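Long-range contacts in Nop domain-containing protein (Archaeoglobus fulgidus, PDB 1NT2), which forms a complex with fibrillarin as a core protein of the archaeal box C/D sRNP and probably binds its small guide RNA: residues B[4-8]-B[50-54]; B[25-29]-B[226-230]; B[64-69]-B[234-238]; B[131-135]-B[148-152]. All coordinates share one frame. Numbering follows the deposited sequence.

Contact 1 of 4, residues B[4-8]-B[50-54]; sequences NLWFG and YYRIL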
loop_
_atom_site.group_PDB
_atom_site.type_symbol
_atom_site.label_atom_id
_atom_site.label_comp_id
_atom_site.label_asym_id
_atom_site.label_seq_id
_atom_site.Cartn_x
_atom_site.Cartn_y
_atom_site.Cartn_z
ATOM N N ASN B 4 -7.121 -13.409 46.165
ATOM C CA ASN B 4 -6.545 -14.502 45.396
ATOM C C ASN B 4 -5.076 -14.733 45.733
ATOM O O ASN B 4 -4.196 -14.116 45.148
ATOM C CB ASN B 4 -6.680 -14.230 43.891
ATOM C CG ASN B 4 -8.116 -13.944 43.462
ATOM O OD1 ASN B 4 -8.510 -12.785 43.297
ATOM N ND2 ASN B 4 -8.903 -15.004 43.279
ATOM N N LEU B 5 -4.814 -15.623 46.680
ATOM C CA LEU B 5 -3.443 -15.923 47.054
ATOM C C LEU B 5 -3.024 -17.181 46.303
ATOM O O LEU B 5 -3.875 -17.923 45.820
ATOM C CB LEU B 5 -3.353 -16.130 48.560
ATOM C CG LEU B 5 -4.126 -15.097 49.388
ATOM C CD1 LEU B 5 -3.717 -15.243 50.850
ATOM C CD2 LEU B 5 -3.861 -13.675 48.889
ATOM N N TRP B 6 -1.722 -17.429 46.206
ATOM C CA TRP B 6 -1.224 -18.585 45.466
ATOM C C TRP B 6 -1.710 -19.967 45.889
ATOM O O TRP B 6 -1.609 -20.914 45.106
ATOM C CB TRP B 6 0.306 -18.588 45.432
ATOM C CG TRP B 6 0.996 -18.905 46.735
ATOM C CD1 TRP B 6 1.379 -18.017 47.705
ATOM C CD2 TRP B 6 1.442 -20.194 47.174
ATOM N NE1 TRP B 6 2.042 -18.673 48.713
ATOM C CE2 TRP B 6 2.094 -20.009 48.414
ATOM C CE3 TRP B 6 1.357 -21.485 46.638
ATOM C CZ2 TRP B 6 2.658 -21.070 49.127
ATOM C CZ3 TRP B 6 1.918 -22.537 47.343
ATOM C CH2 TRP B 6 2.562 -22.322 48.577
ATOM N N PHE B 7 -2.225 -20.102 47.111
ATOM C CA PHE B 7 -2.720 -21.403 47.573
ATOM C C PHE B 7 -4.239 -21.493 47.571
ATOM O O PHE B 7 -4.797 -22.584 47.466
ATOM C CB PHE B 7 -2.184 -21.756 48.976
ATOM C CG PHE B 7 -2.154 -20.598 49.938
ATOM C CD1 PHE B 7 -1.034 -19.765 50.014
ATOM C CD2 PHE B 7 -3.247 -20.328 50.751
ATOM C CE1 PHE B 7 -1.007 -18.675 50.887
ATOM C CE2 PHE B 7 -3.232 -19.245 51.627
ATOM C CZ PHE B 7 -2.110 -18.414 51.696
ATOM N N GLY B 8 -4.908 -20.352 47.676
ATOM C CA GLY B 8 -6.359 -20.371 47.675
ATOM C C GLY B 8 -7.015 -19.008 47.819
ATOM O O GLY B 8 -6.368 -17.972 47.630
ATOM N N TYR B 50 5.449 -24.677 53.615
ATOM C CA TYR B 50 4.982 -23.490 52.913
ATOM C C TYR B 50 5.942 -23.105 51.837
ATOM O O TYR B 50 5.620 -23.142 50.651
ATOM C CB TYR B 50 4.836 -22.310 53.849
ATOM C CG TYR B 50 4.413 -21.036 53.146
ATOM C CD1 TYR B 50 5.351 -20.145 52.634
ATOM C CD2 TYR B 50 3.066 -20.690 53.049
ATOM C CE1 TYR B 50 4.951 -18.935 52.058
ATOM C CE2 TYR B 50 2.660 -19.487 52.476
ATOM C CZ TYR B 50 3.599 -18.613 51.989
ATOM O OH TYR B 50 3.175 -17.402 51.475
ATOM N N TYR B 51 7.143 -22.748 52.253
ATOM C CA TYR B 51 8.125 -22.350 51.282
ATOM C C TYR B 51 8.466 -23.442 50.287
ATOM O O TYR B 51 8.444 -23.188 49.094
ATOM C CB TYR B 51 9.359 -21.808 51.992
ATOM C CG TYR B 51 9.141 -20.393 52.471
ATOM C CD1 TYR B 51 9.237 -20.060 53.814
ATOM C CD2 TYR B 51 8.814 -19.387 51.566
ATOM C CE1 TYR B 51 9.015 -18.751 54.249
ATOM C CE2 TYR B 51 8.589 -18.077 51.987
ATOM C CZ TYR B 51 8.692 -17.763 53.329
ATOM O OH TYR B 51 8.491 -16.462 53.726
ATOM N N ARG B 52 8.742 -24.658 50.745
ATOM C CA ARG B 52 9.086 -25.737 49.807
ATOM C C ARG B 52 8.032 -25.875 48.693
ATOM O O ARG B 52 8.365 -25.993 47.502
ATOM C CB ARG B 52 9.231 -27.080 50.541
ATOM C CG ARG B 52 10.149 -28.075 49.819
ATOM C CD ARG B 52 10.092 -29.477 50.421
ATOM N NE ARG B 52 8.803 -30.145 50.189
ATOM C CZ ARG B 52 8.382 -30.625 49.014
ATOM N NH1 ARG B 52 9.141 -30.524 47.923
ATOM N NH2 ARG B 52 7.188 -31.213 48.929
ATOM N N ILE B 53 6.765 -25.852 49.095
ATOM C CA ILE B 53 5.656 -25.973 48.166
ATOM C C ILE B 53 5.525 -24.714 47.311
ATOM O O ILE B 53 5.275 -24.797 46.108
ATOM C CB ILE B 53 4.344 -26.261 48.929
ATOM C CG1 ILE B 53 3.143 -25.947 48.045
ATOM C CG2 ILE B 53 4.312 -25.505 50.232
ATOM C CD1 ILE B 53 2.820 -27.051 47.072
ATOM N N LEU B 54 5.706 -23.549 47.929
ATOM C CA LEU B 54 5.638 -22.275 47.202
ATOM C C LEU B 54 6.720 -22.251 46.130
ATOM O O LEU B 54 6.577 -21.605 45.101
ATOM C CB LEU B 54 5.852 -21.102 48.171
ATOM C CG LEU B 54 6.097 -19.681 47.659
ATOM C CD1 LEU B 54 7.533 -19.516 47.305
ATOM C CD2 LEU B 54 5.207 -19.392 46.481
#
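The tip of a small β-hairpin is pushed against the start of the long helix 50-71, and W6 does most of the work. Within 4-8 the backbone turns tightly: L5 N bonds to G8 O (3.0 Å) and G8 N returns a weak bond to L5 O (3.2 Å), so W6 and F7 sit at the two corners of a type I turn and both point toward the helix.

Aromatic contacts come first. The edge of the W6 six-membered ring points at the face of Y50, centroids 5.3 Å apart and planes at 72°, an edge-to-face pair. A CH-pi contact occupies a face of the indole, where L54 CA lies 3.8 Å from the centroid of the six-membered ring.

Apolar packing follows: W6 CZ2 is 3.3 Å from L54 CB, and W6 CZ3 is 3.7 Å from I53 CG1. F7 adds a marginal touch, its CE1 4.1 Å from Y50 CE2. The polar link is one weak but straight hydrogen bond, from W6 NE1 to Y50 OH at 3.2 Å.

F25 of helix 21-27 also touches W6 and L54, while I123 of the fibrillarin chain packs on W6 and I108 of that chain on L54. This is an aromatic cluster centred on W6 that joins the turn of the N-terminal hairpin to helix 50-71, directly at the fibrillarin interface of the complex.

Contact 2 of 4, residues B[25-29]-B[226-230]; sequences FLKAE and KLAIA
This is a small, partly buried contact in which the end of an N-terminal helix packs on the side of a C-terminal helix of the Nop region: the C-terminal end of helix 21-27, with the loop that follows it, rests on helix 217-236. It joins the N-terminal region to the C-terminal helices, and about 202 Å² is buried in total. Residues 226-230 are regular helix, with A230 N bonded to K226 O at 3.0 Å. In 25-29, F25 has helical angles (phi/psi -65/-45), whereas A28 (-59/62) and E29 (-86/114) do not, and E29 turns its side chain toward the other segment.

In register, the nearest CA atoms are those of K27 and I229, 6.8 Å apart. I229 (chi1 m, chi2 m) points toward 25-29 and has the most surface buried, 76 Å²: its CD1 lies 4.1 Å from the L26 carbonyl O, its CG2 4.3 Å from the K27 CG methylene, and its CG1 meets the E29 carboxylate. L26 continues onto I233 and F236 of the same helix, as well as V61 of helix 50-71 and F112 of the fibrillarin chain.

E29 (chi1 p, chi2 t) extends over I229 toward K226, whose side chain (m, m, t, m) bends back to meet it. The stronger partner of this carboxylate is R2, which forms a salt bridge with E29 OE1. The other oxygen, E29 OE2, is 3.7 Å from I229 CG1 and makes a long salt bridge, also 3.7 Å, with K226 NZ.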
loop_
_atom_site.group_PDB
_atom_site.type_symbol
_atom_site.label_atom_id
_atom_site.label_comp_id
_atom_site.label_asym_id
_atom_site.label_seq_id
_atom_site.Cartn_x
_atom_site.Cartn_y
_atom_site.Cartn_z
ATOM N N PHE B 25 -1.557 -19.885 41.233
ATOM C CA PHE B 25 -0.282 -19.193 41.279
ATOM C C PHE B 25 -0.324 -18.193 40.142
ATOM O O PHE B 25 0.061 -17.039 40.290
ATOM C CB PHE B 25 0.858 -20.178 41.036
ATOM C CG PHE B 25 2.218 -19.592 41.261
ATOM C CD1 PHE B 25 2.686 -19.372 42.553
ATOM C CD2 PHE B 25 3.024 -19.241 40.182
ATOM C CE1 PHE B 25 3.936 -18.812 42.772
ATOM C CE2 PHE B 25 4.276 -18.678 40.390
ATOM C CZ PHE B 25 4.733 -18.464 41.689
ATOM N N LEU B 26 -0.796 -18.676 38.996
ATOM C CA LEU B 26 -0.928 -17.878 37.783
ATOM C C LEU B 26 -2.174 -17.012 37.895
ATOM O O LEU B 26 -2.349 -16.051 37.138
ATOM C CB LEU B 26 -1.052 -18.804 36.567
ATOM C CG LEU B 26 0.142 -19.738 36.331
ATOM C CD1 LEU B 26 -0.193 -20.788 35.278
ATOM C CD2 LEU B 26 1.347 -18.910 35.911
ATOM N N LYS B 27 -3.021 -17.356 38.863
ATOM C CA LYS B 27 -4.281 -16.657 39.101
ATOM C C LYS B 27 -4.291 -15.681 40.273
ATOM O O LYS B 27 -5.297 -15.024 40.486
ATOM C CB LYS B 27 -5.412 -17.678 39.295
ATOM C CG LYS B 27 -5.716 -18.503 38.047
ATOM C CD LYS B 27 -6.608 -19.715 38.326
ATOM C CE LYS B 27 -8.008 -19.334 38.777
ATOM N NZ LYS B 27 -8.847 -20.545 38.971
ATOM N N ALA B 28 -3.192 -15.583 41.020
ATOM C CA ALA B 28 -3.120 -14.670 42.164
ATOM C C ALA B 28 -3.363 -13.205 41.781
ATOM O O ALA B 28 -2.498 -12.344 41.977
ATOM C CB ALA B 28 -1.779 -14.806 42.847
ATOM N N GLU B 29 -4.564 -12.943 41.260
ATOM C CA GLU B 29 -5.014 -11.616 40.816
ATOM C C GLU B 29 -5.616 -10.763 41.948
ATOM O O GLU B 29 -6.666 -11.091 42.516
ATOM C CB GLU B 29 -6.054 -11.766 39.669
ATOM C CG GLU B 29 -7.316 -12.647 39.998
ATOM C CD GLU B 29 -8.380 -12.733 38.866
ATOM O OE1 GLU B 29 -9.338 -13.538 39.015
ATOM O OE2 GLU B 29 -8.270 -12.004 37.843
ATOM N N LYS B 226 -10.315 -11.200 32.445
ATOM C CA LYS B 226 -10.199 -12.639 32.551
ATOM C C LYS B 226 -9.442 -13.236 31.349
ATOM O O LYS B 226 -8.828 -14.298 31.472
ATOM C CB LYS B 226 -11.596 -13.268 32.692
ATOM C CG LYS B 226 -12.343 -12.864 33.977
ATOM C CD LYS B 226 -11.714 -13.469 35.236
ATOM C CE LYS B 226 -12.257 -12.837 36.520
ATOM N NZ LYS B 226 -11.793 -11.425 36.751
ATOM N N LEU B 227 -9.457 -12.567 30.195
ATOM C CA LEU B 227 -8.749 -13.127 29.039
ATOM C C LEU B 227 -7.254 -13.085 29.274
ATOM O O LEU B 227 -6.551 -14.063 29.009
ATOM C CB LEU B 227 -9.088 -12.376 27.747
ATOM C CG LEU B 227 -8.875 -13.244 26.494
ATOM C CD1 LEU B 227 -9.765 -14.479 26.567
ATOM C CD2 LEU B 227 -9.198 -12.458 25.254
ATOM N N ALA B 228 -6.775 -11.950 29.776
ATOM C CA ALA B 228 -5.357 -11.792 30.070
ATOM C C ALA B 228 -4.922 -12.927 30.995
ATOM O O ALA B 228 -3.804 -13.433 30.867
ATOM C CB ALA B 228 -5.099 -10.442 30.726
ATOM N N ILE B 229 -5.807 -13.327 31.914
ATOM C CA ILE B 229 -5.517 -14.425 32.843
ATOM C C ILE B 229 -5.414 -15.744 32.090
ATOM O O ILE B 229 -4.494 -16.532 32.321
ATOM C CB ILE B 229 -6.610 -14.587 33.923
ATOM C CG1 ILE B 229 -6.530 -13.449 34.946
ATOM C CG2 ILE B 229 -6.426 -15.924 34.631
ATOM C CD1 ILE B 229 -5.244 -13.474 35.803
ATOM N N ALA B 230 -6.377 -15.983 31.202
ATOM C CA ALA B 230 -6.409 -17.190 30.379
ATOM C C ALA B 230 -5.067 -17.299 29.659
ATOM O O ALA B 230 -4.433 -18.353 29.630
ATOM C CB ALA B 230 -7.530 -17.085 29.365
#

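Contact 3 of 4, residues B[64-69]-B[234-238]; sequences KMVEKE and DYFRG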
loop_
_atom_site.group_PDB
_atom_site.type_symbol
_atom_site.label_atom_id
_atom_site.label_comp_id
_atom_site.label_asym_id
_atom_site.label_seq_id
_atom_site.Cartn_x
_atom_site.Cartn_y
_atom_site.Cartn_z
ATOM N N LYS B 64 7.671 -24.633 32.421
ATOM C CA LYS B 64 6.735 -24.719 31.303
ATOM C C LYS B 64 6.975 -23.577 30.329
ATOM O O LYS B 64 6.932 -23.772 29.115
ATOM C CB LYS B 64 5.287 -24.663 31.791
ATOM C CG LYS B 64 4.272 -25.144 30.756
ATOM C CD LYS B 64 4.464 -26.635 30.459
ATOM C CE LYS B 64 3.277 -27.257 29.712
ATOM N NZ LYS B 64 3.183 -26.867 28.278
ATOM N N MET B 65 7.217 -22.382 30.862
ATOM C CA MET B 65 7.467 -21.232 30.008
ATOM C C MET B 65 8.692 -21.529 29.161
ATOM O O MET B 65 8.646 -21.473 27.932
ATOM C CB MET B 65 7.728 -19.979 30.837
ATOM C CG MET B 65 8.136 -18.793 29.991
ATOM S SD MET B 65 9.408 -17.817 30.790
ATOM C CE MET B 65 8.459 -16.369 31.286
ATOM N N VAL B 66 9.789 -21.858 29.828
ATOM C CA VAL B 66 11.024 -22.154 29.132
ATOM C C VAL B 66 10.812 -23.346 28.211
ATOM O O VAL B 66 11.478 -23.475 27.190
ATOM C CB VAL B 66 12.150 -22.434 30.132
ATOM C CG1 VAL B 66 13.488 -22.464 29.421
ATOM C CG2 VAL B 66 12.154 -21.355 31.193
ATOM N N GLU B 67 9.865 -24.209 28.556
ATOM C CA GLU B 67 9.588 -25.367 27.717
ATOM C C GLU B 67 8.927 -24.942 26.402
ATOM O O GLU B 67 9.311 -25.405 25.326
ATOM C CB GLU B 67 8.690 -26.363 28.451
ATOM C CG GLU B 67 8.748 -27.751 27.858
ATOM C CD GLU B 67 10.177 -28.274 27.766
ATOM O OE1 GLU B 67 10.361 -29.421 27.307
ATOM O OE2 GLU B 67 11.119 -27.539 28.151
ATOM N N LYS B 68 7.932 -24.063 26.492
ATOM C CA LYS B 68 7.250 -23.568 25.304
ATOM C C LYS B 68 8.211 -22.720 24.466
ATOM O O LYS B 68 8.356 -22.951 23.267
ATOM C CB LYS B 68 6.033 -22.723 25.689
ATOM C CG LYS B 68 4.870 -23.496 26.265
ATOM C CD LYS B 68 3.740 -22.544 26.627
ATOM C CE LYS B 68 2.580 -23.257 27.307
ATOM N NZ LYS B 68 1.890 -24.198 26.391
ATOM N N GLU B 69 8.868 -21.748 25.100
ATOM C CA GLU B 69 9.805 -20.866 24.402
ATOM C C GLU B 69 10.942 -21.622 23.749
ATOM O O GLU B 69 11.778 -21.031 23.068
ATOM C CB GLU B 69 10.384 -19.810 25.348
ATOM C CG GLU B 69 9.360 -18.809 25.834
ATOM C CD GLU B 69 8.521 -18.239 24.703
ATOM O OE1 GLU B 69 9.089 -17.604 23.785
ATOM O OE2 GLU B 69 7.288 -18.434 24.734
ATOM N N ASP B 234 -2.492 -20.306 30.055
ATOM C CA ASP B 234 -2.183 -21.124 28.883
ATOM C C ASP B 234 -0.670 -21.310 28.757
ATOM O O ASP B 234 -0.157 -22.429 28.616
ATOM C CB ASP B 234 -2.668 -20.436 27.609
ATOM C CG ASP B 234 -4.150 -20.558 27.407
ATOM O OD1 ASP B 234 -4.648 -21.701 27.436
ATOM O OD2 ASP B 234 -4.813 -19.519 27.206
ATOM N N TYR B 235 0.022 -20.177 28.804
ATOM C CA TYR B 235 1.469 -20.079 28.667
ATOM C C TYR B 235 2.308 -20.741 29.773
ATOM O O TYR B 235 3.427 -21.182 29.520
ATOM C CB TYR B 235 1.816 -18.587 28.534
ATOM C CG TYR B 235 3.252 -18.260 28.199
ATOM C CD1 TYR B 235 3.934 -17.271 28.907
ATOM C CD2 TYR B 235 3.928 -18.927 27.184
ATOM C CE1 TYR B 235 5.255 -16.956 28.621
ATOM C CE2 TYR B 235 5.252 -18.618 26.884
ATOM C CZ TYR B 235 5.913 -17.631 27.612
ATOM O OH TYR B 235 7.235 -17.335 27.361
ATOM N N PHE B 236 1.777 -20.825 30.990
ATOM C CA PHE B 236 2.534 -21.413 32.095
ATOM C C PHE B 236 2.022 -22.760 32.594
ATOM O O PHE B 236 2.764 -23.523 33.228
ATOM C CB PHE B 236 2.568 -20.433 33.259
ATOM C CG PHE B 236 3.278 -19.158 32.944
ATOM C CD1 PHE B 236 4.640 -19.162 32.682
ATOM C CD2 PHE B 236 2.587 -17.956 32.887
ATOM C CE1 PHE B 236 5.309 -17.978 32.365
ATOM C CE2 PHE B 236 3.242 -16.769 32.572
ATOM C CZ PHE B 236 4.608 -16.779 32.309
ATOM N N ARG B 237 0.749 -23.032 32.315
ATOM C CA ARG B 237 0.080 -24.280 32.705
ATOM C C ARG B 237 -0.088 -25.174 31.477
ATOM O O ARG B 237 0.349 -26.326 31.467
ATOM C CB ARG B 237 -1.311 -23.977 33.289
ATOM C CG ARG B 237 -1.448 -24.087 34.802
ATOM C CD ARG B 237 -1.982 -25.451 35.216
ATOM N NE ARG B 237 -1.063 -26.526 34.864
ATOM C CZ ARG B 237 -1.231 -27.794 35.219
ATOM N NH1 ARG B 237 -2.291 -28.147 35.937
ATOM N NH2 ARG B 237 -0.337 -28.707 34.865
ATOM N N GLY B 238 -0.726 -24.627 30.446
ATOM C CA GLY B 238 -0.963 -25.371 29.226
ATOM C C GLY B 238 -2.302 -26.076 29.285
ATOM O O GLY B 238 -2.861 -26.445 28.256
#
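The C-terminal end of helix 217-236, in the Nop region, docks against helix 50-71, which borders fibrillarin, and so ties the C-terminal helices of the fold to that long helix. M65 and F236 hold the closest CA atoms, 5.4 Å apart.

Y235 is the centre. Its CA-to-CB bond points sideways, but with chi1 t the ring runs out to helix 50-71, where M65 CG is 3.5 Å from Y235 CZ and K68 CD is 3.7 Å from Y235 CD2. At the tip, Y235 OH gives a weak hydrogen bond to E69 OE2 (2.8 Å). Beyond the contact, helix 161-165 adds M161, E162 and V165 to the surroundings of the tyrosine.

M65 fits between the two aromatic residues. While CG meets the tyrosine, M65 CB touches the edge of the F236 ring, 3.5 Å from F236 CE1; L111 of the fibrillarin chain packs on both M65 and F236.

K68 points toward the end of the partner helix. Its CE lies 3.1 Å from D234 O and 3.1 Å from Y235 O. K64, one turn earlier, lies along the chain end, with CB 3.1 Å from F236 O and CE 3.5 Å from R237 O. The chain then leaves the helix at G238 with positive phi (91°), where a CB would be jammed against R237 O, reason enough for glycine, and would also stand only 3.1 Å from K64 NZ.

Contact 4 of 4, residues B[131-135]-B[148-152]; sequences IEEVM and AKVAA
Both segments are helical throughout, 131-135 near the end of helix 110-138 and 148-152 at the start of helix 148-158. Their short axes approach to 9.3 Å and cross steeply, at 74°. The nearest CA atoms are those of E132 and A148, 5.2 Å apart. Within 148-152 an i to i+4 bond holds the turn, from A152 N to A148 O (2.9 Å).

A148 CB points at the other helix, 3.9 Å from E132 CA and 4.4 Å from M135 CB; the close approach of E132 and A148 is consistent with a small residue at this point. The helix 110-138 side belongs to the predicted coiled coil, and here its root packs on the helical Nop region, with L80 and V81 of helix 73-93 touching I131 and A152. M135 (m, m, p) reaches across A152, with CG 3.6 Å from A152 CB and SD 3.5 Å from A152 CA. I131 (p, p) places CD1 3.9 Å from A148 CB and 3.6 Å from K149 NZ.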
loop_
_atom_site.group_PDB
_atom_site.type_symbol
_atom_site.label_atom_id
_atom_site.label_comp_id
_atom_site.label_asym_id
_atom_site.label_seq_id
_atom_site.Cartn_x
_atom_site.Cartn_y
_atom_site.Cartn_z
ATOM N N ILE B 131 -4.445 -22.715 12.456
ATOM C CA ILE B 131 -4.371 -21.870 13.630
ATOM C C ILE B 131 -5.279 -22.442 14.701
ATOM O O ILE B 131 -5.040 -22.260 15.894
ATOM C CB ILE B 131 -4.758 -20.412 13.312
ATOM C CG1 ILE B 131 -6.181 -20.344 12.758
ATOM C CG2 ILE B 131 -3.775 -19.829 12.318
ATOM C CD1 ILE B 131 -7.282 -20.313 13.808
ATOM N N GLU B 132 -6.317 -23.158 14.279
ATOM C CA GLU B 132 -7.240 -23.760 15.238
ATOM C C GLU B 132 -6.581 -24.952 15.922
ATOM O O GLU B 132 -6.593 -25.050 17.140
ATOM C CB GLU B 132 -8.540 -24.194 14.546
ATOM C CG GLU B 132 -9.554 -24.845 15.485
ATOM C CD GLU B 132 -10.980 -24.792 14.950
ATOM O OE1 GLU B 132 -11.206 -25.213 13.795
ATOM O OE2 GLU B 132 -11.881 -24.335 15.689
ATOM N N GLU B 133 -5.993 -25.848 15.138
ATOM C CA GLU B 133 -5.325 -27.008 15.705
ATOM C C GLU B 133 -4.356 -26.612 16.816
ATOM O O GLU B 133 -4.480 -27.095 17.940
ATOM C CB GLU B 133 -4.571 -27.781 14.627
ATOM C CG GLU B 133 -5.007 -29.234 14.527
ATOM C CD GLU B 133 -6.442 -29.384 14.034
ATOM O OE1 GLU B 133 -6.640 -29.611 12.814
ATOM O OE2 GLU B 133 -7.370 -29.260 14.869
ATOM N N VAL B 134 -3.390 -25.749 16.508
ATOM C CA VAL B 134 -2.428 -25.306 17.516
ATOM C C VAL B 134 -3.101 -24.536 18.655
ATOM O O VAL B 134 -3.070 -24.961 19.809
ATOM C CB VAL B 134 -1.351 -24.400 16.912
ATOM C CG1 VAL B 134 -0.196 -25.212 16.460
ATOM C CG2 VAL B 134 -1.920 -23.637 15.753
ATOM N N MET B 135 -3.696 -23.396 18.339
ATOM C CA MET B 135 -4.366 -22.602 19.351
ATOM C C MET B 135 -5.113 -23.435 20.407
ATOM O O MET B 135 -5.165 -23.060 21.575
ATOM C CB MET B 135 -5.316 -21.612 18.673
ATOM C CG MET B 135 -4.614 -20.377 18.128
ATOM S SD MET B 135 -4.217 -19.176 19.423
ATOM C CE MET B 135 -2.601 -19.727 19.927
ATOM N N ALA B 148 -10.636 -19.789 18.701
ATOM C CA ALA B 148 -9.380 -19.828 17.958
ATOM C C ALA B 148 -9.147 -18.589 17.108
ATOM O O ALA B 148 -8.159 -17.874 17.290
ATOM C CB ALA B 148 -9.338 -21.072 17.080
ATOM N N LYS B 149 -10.066 -18.345 16.180
ATOM C CA LYS B 149 -9.988 -17.199 15.276
ATOM C C LYS B 149 -9.443 -15.946 15.990
ATOM O O LYS B 149 -8.344 -15.467 15.685
ATOM C CB LYS B 149 -11.386 -16.933 14.692
ATOM C CG LYS B 149 -11.449 -15.997 13.480
ATOM C CD LYS B 149 -11.008 -16.677 12.192
ATOM C CE LYS B 149 -9.526 -16.444 11.861
ATOM N NZ LYS B 149 -8.554 -17.055 12.827
ATOM N N VAL B 150 -10.210 -15.436 16.949
ATOM C CA VAL B 150 -9.822 -14.246 17.697
ATOM C C VAL B 150 -8.549 -14.454 18.522
ATOM O O VAL B 150 -7.549 -13.746 18.351
ATOM C CB VAL B 150 -10.941 -13.827 18.656
ATOM C CG1 VAL B 150 -10.709 -12.410 19.139
ATOM C CG2 VAL B 150 -12.272 -13.963 17.970
ATOM N N ALA B 151 -8.605 -15.425 19.427
ATOM C CA ALA B 151 -7.484 -15.737 20.297
ATOM C C ALA B 151 -6.145 -15.660 19.567
ATOM O O ALA B 151 -5.185 -15.069 20.065
ATOM C CB ALA B 151 -7.670 -17.131 20.907
ATOM N N ALA B 152 -6.089 -16.238 18.373
ATOM C CA ALA B 152 -4.846 -16.252 17.625
ATOM C C ALA B 152 -4.417 -14.887 17.114
ATOM O O ALA B 152 -3.226 -14.626 16.963
ATOM C CB ALA B 152 -4.952 -17.240 16.479
#

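Two long helices tie the set together: helix 50-71 serves contacts 1 and 3, whose centres are 20 Å apart, and helix 217-236 serves contacts 2 and 3, 14 Å apart. Contacts 1 and 2 touch where N4 O meets A28 CB and W6 meets F25; contacts 2 and 3 touch where L26 meets F236 and R237. Through these shared helices and touches the N-terminal region, helix 50-71 and the C-terminal helices pack as one unit, and all three contacts border fibrillarin. Along the chain, contacts 1 and 2 interleave, as do 2 and 3. Contact 4, between residues far inside the spans bridged by contacts 2 and 3, lies about 17 Å from contact 3 centre to centre, at the coiled-coil root and away from the other chains.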